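Local coordinates for protein PfkB (Polaromonas sp. JS666, PDB 4DU5) that probably acts as a pfkB-family carbohydrate kinase, transferring phosphate from a nucleotide such as ATP to a sugar or related substrate, at residues D216-G221 / L244-V249; L203-I208 / G225-G230. One frame throughout, in Å; residues are numbered along the deposited sequence.

Interaction 1. Residues D216-G221 / L244-V249; sequences DWVLPG and LGAKLV
Asp216 and Val218 hydrogen-bond through their backbones to Lys247 and Leu248, joining strand 217-218 to the start of strand 248-252 in parallel. The bridge pairs are Trp217 with Leu248, their CA atoms 4.7 Å apart, and Val218 with Val249. Val218 N donates to Leu248 O at 3.0 Å, and the N-H...O angle of 167° is nearly straight. At the strand entrance Asp216 O takes two amides: Lys247 N at 2.7 Å, in the carbonyl plane on a lone pair, and Leu248 N in a weak bond of 3.1 Å; neither is straight. Two CA-H...O contacts, Trp217 CA to Leu248 O and Val249 CA to Val218 O, add to the ladder.

Apolar contacts fall on both faces of the sheet. On one, Leu248 extends CD2 over a face of the Trp217 indole, 4.0 Å from Trp217 CG, while Leu248 CB lies 3.8 Å from Trp217 CD1. Leu248 CG stands anti to the backbone N (chi1 -175°), which carries the branch across to the ring. On the other, Val218 CG2 touches Ala246 CB at 3.8 Å, and Val249 CG1 meets Pro220 CD at 3.7 Å, the two side chains crossing at about a right angle. Tyr241 of helix 234-243 covers both valines, whereas Leu295 of helix 283-296 packs on Trp217 and Leu248.

The Asp216 carboxylate forms a salt bridge with Arg181 through OD1 and a hydrogen bond with Val187 N through OD2. Sheet bonds serve the paired strand amides, arginine side chains take the Gly245 and Ala246 carbonyls, and hydrocarbon on both faces seats the flanking helices.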
ATOM      1  N   ASP A 216      -1.122  34.313  12.658  1.00 31.61           N
ATOM      2  CA  ASP A 216      -1.036  35.718  12.252  1.00 31.47           C
ATOM      3  C   ASP A 216      -1.676  35.926  10.882  1.00 30.15           C
ATOM      4  O   ASP A 216      -2.366  36.903  10.674  1.00 29.84           O
ATOM      5  CB  ASP A 216       0.422  36.205  12.242  1.00 31.96           C
ATOM      6  CG  ASP A 216       1.169  35.851  13.531  1.00 34.64           C
ATOM      7  OD1 ASP A 216       0.619  36.145  14.613  1.00 37.49           O
ATOM      8  OD2 ASP A 216       2.289  35.280  13.469  1.00 35.18           O
ATOM      9  N   TRP A 217      -1.428  35.008   9.953  1.00 29.25           N
ATOM     10  CA  TRP A 217      -1.932  35.132   8.568  1.00 28.49           C
ATOM     11  C   TRP A 217      -2.837  33.967   8.195  1.00 28.43           C
ATOM     12  O   TRP A 217      -2.422  32.814   8.217  1.00 28.43           O
ATOM     13  CB  TRP A 217      -0.802  35.237   7.519  1.00 27.64           C
ATOM     14  CG  TRP A 217       0.414  36.006   7.934  1.00 25.00           C
ATOM     15  CD1 TRP A 217       0.452  37.085   8.747  1.00 24.49           C
ATOM     16  CD2 TRP A 217       1.756  35.771   7.513  1.00 22.47           C
ATOM     17  NE1 TRP A 217       1.743  37.530   8.888  1.00 24.26           N
ATOM     18  CE2 TRP A 217       2.565  36.736   8.142  1.00 21.52           C
ATOM     19  CE3 TRP A 217       2.358  34.830   6.671  1.00 23.13           C
ATOM     20  CZ2 TRP A 217       3.932  36.805   7.956  1.00 19.76           C
ATOM     21  CZ3 TRP A 217       3.742  34.881   6.499  1.00 22.17           C
ATOM     22  CH2 TRP A 217       4.509  35.876   7.127  1.00 20.75           C
ATOM     23  N   VAL A 218      -4.073  34.271   7.829  1.00 28.37           N
ATOM     24  CA  VAL A 218      -5.013  33.232   7.466  1.00 28.18           C
ATOM     25  C   VAL A 218      -5.249  33.282   5.968  1.00 28.14           C
ATOM     26  O   VAL A 218      -5.472  34.351   5.421  1.00 29.13           O
ATOM     27  CB  VAL A 218      -6.280  33.352   8.317  1.00 27.88           C
ATOM     28  CG1 VAL A 218      -7.219  32.165   8.096  1.00 28.52           C
ATOM     29  CG2 VAL A 218      -5.865  33.391   9.787  1.00 27.16           C
ATOM     30  N   LEU A 219      -5.167  32.132   5.309  1.00 27.89           N
ATOM     31  CA  LEU A 219      -5.197  32.056   3.847  1.00 27.63           C
ATOM     32  C   LEU A 219      -6.385  31.307   3.231  1.00 28.03           C
ATOM     33  O   LEU A 219      -6.191  30.356   2.492  1.00 28.19           O
ATOM     34  CB  LEU A 219      -3.909  31.403   3.370  1.00 26.74           C
ATOM     35  CG  LEU A 219      -2.728  32.257   2.983  1.00 25.25           C
ATOM     36  CD1 LEU A 219      -2.703  33.628   3.610  1.00 24.49           C
ATOM     37  CD2 LEU A 219      -1.553  31.478   3.412  1.00 26.06           C
ATOM     38  N   PRO A 220      -7.614  31.733   3.512  1.00 28.94           N
ATOM     39  CA  PRO A 220      -8.756  30.944   3.021  1.00 30.07           C
ATOM     40  C   PRO A 220      -9.167  31.185   1.587  1.00 31.53           C
ATOM     41  O   PRO A 220      -8.957  32.269   1.032  1.00 31.71           O
ATOM     42  CB  PRO A 220      -9.898  31.405   3.906  1.00 29.93           C
ATOM     43  CG  PRO A 220      -9.514  32.823   4.250  1.00 30.44           C
ATOM     44  CD  PRO A 220      -8.030  32.806   4.424  1.00 28.63           C
ATOM     45  N   GLY A 221      -9.768  30.157   1.007  1.00 33.28           N
ATOM     46  CA  GLY A 221     -10.500  30.262  -0.246  1.00 35.43           C
ATOM     47  C   GLY A 221     -11.929  30.628   0.094  1.00 37.26           C
ATOM     48  O   GLY A 221     -12.441  30.214   1.136  1.00 37.00           O
ATOM     49  N   LEU A 244     -11.207  36.916  15.249  1.00 42.72           N
ATOM     50  CA  LEU A 244     -10.542  35.837  15.983  1.00 42.69           C
ATOM     51  C   LEU A 244      -9.055  36.093  16.216  1.00 42.62           C
ATOM     52  O   LEU A 244      -8.368  35.251  16.797  1.00 43.32           O
ATOM     53  CB  LEU A 244     -10.701  34.509  15.270  1.00 42.57           C
ATOM     54  CG  LEU A 244     -12.032  33.766  15.412  1.00 44.23           C
ATOM     55  CD1 LEU A 244     -11.899  32.414  14.689  1.00 44.26           C
ATOM     56  CD2 LEU A 244     -12.469  33.568  16.876  1.00 43.64           C
ATOM     57  N   GLY A 245      -8.555  37.235  15.742  1.00 42.01           N
ATOM     58  CA  GLY A 245      -7.203  37.693  16.054  1.00 40.99           C
ATOM     59  C   GLY A 245      -6.128  37.409  15.018  1.00 40.42           C
ATOM     60  O   GLY A 245      -5.018  36.992  15.369  1.00 41.61           O
ATOM     61  N   ALA A 246      -6.424  37.629  13.744  1.00 38.82           N
ATOM     62  CA  ALA A 246      -5.388  37.504  12.712  1.00 37.23           C
ATOM     63  C   ALA A 246      -4.916  38.874  12.272  1.00 35.87           C
ATOM     64  O   ALA A 246      -5.694  39.801  12.213  1.00 36.20           O
ATOM     65  CB  ALA A 246      -5.916  36.740  11.519  1.00 37.43           C
ATOM     66  N   LYS A 247      -3.643  38.982  11.937  1.00 34.34           N
ATOM     67  CA  LYS A 247      -3.058  40.233  11.509  1.00 33.23           C
ATOM     68  C   LYS A 247      -3.314  40.473  10.026  1.00 32.02           C
ATOM     69  O   LYS A 247      -3.199  41.596   9.525  1.00 31.39           O
ATOM     70  CB  LYS A 247      -1.555  40.208  11.753  1.00 33.49           C
ATOM     71  CG  LYS A 247      -1.130  40.399  13.194  1.00 36.20           C
ATOM     72  CD  LYS A 247       0.320  40.866  13.235  1.00 41.11           C
ATOM     73  CE  LYS A 247       0.815  41.049  14.666  1.00 44.20           C
ATOM     74  NZ  LYS A 247       2.216  41.599  14.667  1.00 47.04           N
ATOM     75  N   LEU A 248      -3.633  39.396   9.326  1.00 30.70           N
ATOM     76  CA  LEU A 248      -3.754  39.419   7.891  1.00 29.50           C
ATOM     77  C   LEU A 248      -4.682  38.302   7.501  1.00 29.35           C
ATOM     78  O   LEU A 248      -4.536  37.181   7.979  1.00 29.52           O
ATOM     79  CB  LEU A 248      -2.381  39.185   7.240  1.00 29.31           C
ATOM     80  CG  LEU A 248      -2.229  39.284   5.718  1.00 27.49           C
ATOM     81  CD1 LEU A 248      -2.403  40.732   5.283  1.00 28.20           C
ATOM     82  CD2 LEU A 248      -0.897  38.771   5.285  1.00 23.70           C
ATOM     83  N   VAL A 249      -5.659  38.613   6.662  1.00 28.78           N
ATOM     84  CA  VAL A 249      -6.365  37.584   5.930  1.00 28.17           C
ATOM     85  C   VAL A 249      -6.238  37.879   4.440  1.00 28.19           C
ATOM     86  O   VAL A 249      -6.417  39.022   3.997  1.00 28.28           O
ATOM     87  CB  VAL A 249      -7.830  37.505   6.316  1.00 28.17           C
ATOM     88  CG1 VAL A 249      -8.469  36.273   5.669  1.00 27.35           C
ATOM     89  CG2 VAL A 249      -7.975  37.464   7.840  1.00 27.88           C
TER

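Interaction 2. Residues L203-I208 / G225-G230; sequences LMRDAI and GRFLTG
Arg205 reaches from helix 201-212 to the backbone of helix 222-229, where NE and NH2 both donate to Phe227 O, at 3.0 and 2.8 Å. The carbonyl oxygen lies almost in the guanidinium plane, a side-on grip that fixes the rotation of the group. Its chain runs out extended, with CG anti to the backbone N, then bends at chi3 (-69°) to present this edge. The same guanidinium lies almost flat on the Phe227 ring, planes 18° apart, with NH2 3.5 Å above the ring centre; CZ, 4.4 Å from the centroid, completes a cation-pi contact.

Phe227, its CG also anti to the backbone N, further receives the methyl of selenomethionine Met204: Met204 CE lies 3.7 Å from Phe227 CE1, and the side chains cross at about a right angle. Deeper in, Ile208 CG2 abuts Leu228 CD1 at 3.7 Å, beside Pro191. Asn209, one residue further along helix 201-212, donates from ND2 to Leu228 O.

The axes of segments 203-208 and 225-229 approach to 10.0 Å and cross at -89°. Such nearly perpendicular packing joins two successive helices that flank strand 217-218 in the chain, within the alpha/beta fold of pfkB-type kinases.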
ATOM      1  N   LEU A 203     -17.346  19.275  13.474  1.00 48.81           N
ATOM      2  CA  LEU A 203     -16.106  19.316  14.251  1.00 48.37           C
ATOM      3  C   LEU A 203     -15.014  19.917  13.448  1.00 48.14           C
ATOM      4  O   LEU A 203     -14.220  20.696  13.900  1.00 48.44           O
ATOM      5  CB  LEU A 203     -15.671  17.927  14.687  1.00 48.22           C
ATOM      6  CG  LEU A 203     -14.323  17.938  15.383  1.00 47.34           C
ATOM      7  CD1 LEU A 203     -14.243  19.044  16.397  1.00 47.00           C
ATOM      8  CD2 LEU A 203     -13.996  16.621  16.014  1.00 47.17           C
HETATM    9  N   MSE A 204     -14.989  19.508  12.216  1.00 47.39           N
HETATM   10  CA  MSE A 204     -14.175  20.151  11.206  1.00 46.66           C
HETATM   11  C   MSE A 204     -14.265  21.657  11.364  1.00 45.64           C
HETATM   12  O   MSE A 204     -13.236  22.301  11.579  1.00 45.64           O
HETATM   13  CB  MSE A 204     -14.585  19.741   9.799  1.00 47.01           C
HETATM   14  CG  MSE A 204     -13.613  20.240   8.766  1.00 47.18           C
HETATM   15 SE   MSE A 204     -13.853  19.431   7.036  1.00 51.15          SE
HETATM   16  CE  MSE A 204     -15.624  20.140   6.574  1.00 48.65           C
ATOM     17  N   ARG A 205     -15.483  22.208  11.302  1.00 44.55           N
ATOM     18  CA  ARG A 205     -15.672  23.663  11.416  1.00 43.66           C
ATOM     19  C   ARG A 205     -15.162  24.229  12.734  1.00 42.89           C
ATOM     20  O   ARG A 205     -14.495  25.264  12.757  1.00 42.34           O
ATOM     21  CB  ARG A 205     -17.125  24.070  11.188  1.00 43.91           C
ATOM     22  CG  ARG A 205     -17.396  25.549  11.451  1.00 44.59           C
ATOM     23  CD  ARG A 205     -18.862  25.895  11.317  1.00 46.96           C
ATOM     24  NE  ARG A 205     -19.333  25.819   9.928  1.00 49.22           N
ATOM     25  CZ  ARG A 205     -20.252  24.956   9.481  1.00 48.95           C
ATOM     26  NH1 ARG A 205     -20.805  24.085  10.318  1.00 50.10           N
ATOM     27  NH2 ARG A 205     -20.621  24.968   8.203  1.00 46.32           N
ATOM     28  N   ASP A 206     -15.446  23.532  13.827  1.00 42.39           N
ATOM     29  CA  ASP A 206     -15.007  24.002  15.136  1.00 41.94           C
ATOM     30  C   ASP A 206     -13.501  23.986  15.254  1.00 40.71           C
ATOM     31  O   ASP A 206     -12.901  24.965  15.713  1.00 40.80           O
ATOM     32  CB  ASP A 206     -15.671  23.224  16.281  1.00 42.41           C
ATOM     33  CG  ASP A 206     -17.102  23.702  16.550  1.00 45.11           C
ATOM     34  OD1 ASP A 206     -17.988  23.395  15.717  1.00 47.00           O
ATOM     35  OD2 ASP A 206     -17.340  24.388  17.582  1.00 47.32           O
ATOM     36  N   ALA A 207     -12.891  22.892  14.818  1.00 39.16           N
ATOM     37  CA  ALA A 207     -11.451  22.733  14.954  1.00 38.25           C
ATOM     38  C   ALA A 207     -10.647  23.682  14.043  1.00 37.30           C
ATOM     39  O   ALA A 207      -9.787  24.432  14.524  1.00 36.91           O
ATOM     40  CB  ALA A 207     -11.050  21.281  14.719  1.00 38.36           C
ATOM     41  N   ILE A 208     -10.920  23.642  12.737  1.00 36.02           N
ATOM     42  CA  ILE A 208     -10.244  24.523  11.802  1.00 35.05           C
ATOM     43  C   ILE A 208     -10.355  25.962  12.313  1.00 34.93           C
ATOM     44  O   ILE A 208      -9.333  26.628  12.490  1.00 34.65           O
ATOM     45  CB  ILE A 208     -10.791  24.355  10.376  1.00 35.13           C
ATOM     46  CG1 ILE A 208     -10.271  23.070   9.729  1.00 33.29           C
ATOM     47  CG2 ILE A 208     -10.482  25.549   9.519  1.00 34.96           C
ATOM     48  CD1 ILE A 208      -8.824  22.811   9.931  1.00 32.80           C
ATOM     49  N   GLY A 225     -14.232  29.506   3.059  1.00 43.34           N
ATOM     50  CA  GLY A 225     -14.648  30.591   3.932  1.00 43.09           C
ATOM     51  C   GLY A 225     -16.144  30.665   4.148  1.00 42.88           C
ATOM     52  O   GLY A 225     -16.595  30.967   5.243  1.00 42.46           O
ATOM     53  N   ARG A 226     -16.909  30.386   3.095  1.00 43.32           N
ATOM     54  CA  ARG A 226     -18.369  30.365   3.176  1.00 43.62           C
ATOM     55  C   ARG A 226     -18.789  29.233   4.112  1.00 43.50           C
ATOM     56  O   ARG A 226     -19.561  29.460   5.036  1.00 43.64           O
ATOM     57  CB  ARG A 226     -19.039  30.276   1.781  1.00 43.35           C
ATOM     58  N   PHE A 227     -18.230  28.044   3.915  1.00 43.45           N
ATOM     59  CA  PHE A 227     -18.484  26.944   4.837  1.00 44.04           C
ATOM     60  C   PHE A 227     -18.092  27.237   6.285  1.00 43.98           C
ATOM     61  O   PHE A 227     -18.816  26.883   7.207  1.00 43.84           O
ATOM     62  CB  PHE A 227     -17.751  25.697   4.381  1.00 44.70           C
ATOM     63  CG  PHE A 227     -18.110  24.456   5.163  1.00 46.42           C
ATOM     64  CD1 PHE A 227     -17.477  24.172   6.380  1.00 47.30           C
ATOM     65  CD2 PHE A 227     -19.062  23.560   4.666  1.00 47.93           C
ATOM     66  CE1 PHE A 227     -17.794  23.035   7.105  1.00 47.64           C
ATOM     67  CE2 PHE A 227     -19.391  22.412   5.370  1.00 49.07           C
ATOM     68  CZ  PHE A 227     -18.750  22.147   6.604  1.00 49.79           C
ATOM     69  N   LEU A 228     -16.936  27.868   6.475  1.00 44.12           N
ATOM     70  CA  LEU A 228     -16.360  28.045   7.798  1.00 43.98           C
ATOM     71  C   LEU A 228     -17.021  29.144   8.596  1.00 43.69           C
ATOM     72  O   LEU A 228     -17.230  29.011   9.793  1.00 43.75           O
ATOM     73  CB  LEU A 228     -14.849  28.304   7.701  1.00 44.20           C
ATOM     74  CG  LEU A 228     -13.939  27.140   7.276  1.00 44.93           C
ATOM     75  CD1 LEU A 228     -12.520  27.574   7.140  1.00 44.47           C
ATOM     76  CD2 LEU A 228     -14.007  25.972   8.246  1.00 47.04           C
ATOM     77  N   THR A 229     -17.360  30.231   7.925  1.00 43.60           N
ATOM     78  CA  THR A 229     -17.740  31.452   8.617  1.00 43.16           C
ATOM     79  C   THR A 229     -19.216  31.786   8.459  1.00 43.41           C
ATOM     80  O   THR A 229     -19.784  32.482   9.289  1.00 43.28           O
ATOM     81  CB  THR A 229     -16.867  32.640   8.158  1.00 43.08           C
ATOM     82  OG1 THR A 229     -17.197  32.998   6.817  1.00 42.09           O
ATOM     83  CG2 THR A 229     -15.409  32.269   8.193  1.00 42.52           C
ATOM     84  N   GLY A 230     -19.836  31.281   7.395  1.00 44.06           N
ATOM     85  CA  GLY A 230     -21.238  31.581   7.108  1.00 44.63           C
ATOM     86  C   GLY A 230     -21.416  32.826   6.267  1.00 45.22           C
ATOM     87  O   GLY A 230     -22.509  33.101   5.801  1.00 45.84           O
TER

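From the N terminus, helix 201-212 comes first, then strand 217-218, helix 222-229, helix 234-243 and strand 248-252. Interaction 2 closes the shorter loop, bringing together the helices before and after strand 217-218. Interaction 1 opens within that loop, at 216-221, and closes beyond it at 244-249, enclosing helices 222-229 and 234-243 in a right-handed parallel strand-helix-strand connection. The segments therefore alternate along the chain and the two contacts cross. Their centres lie 14 Å apart, without direct touch apart from chain adjacency. Interaction 1 joins two neighbouring strands of the large sheet; interaction 2 ties helices beside it, and Tyr241 and Pro191 meet side chains of both.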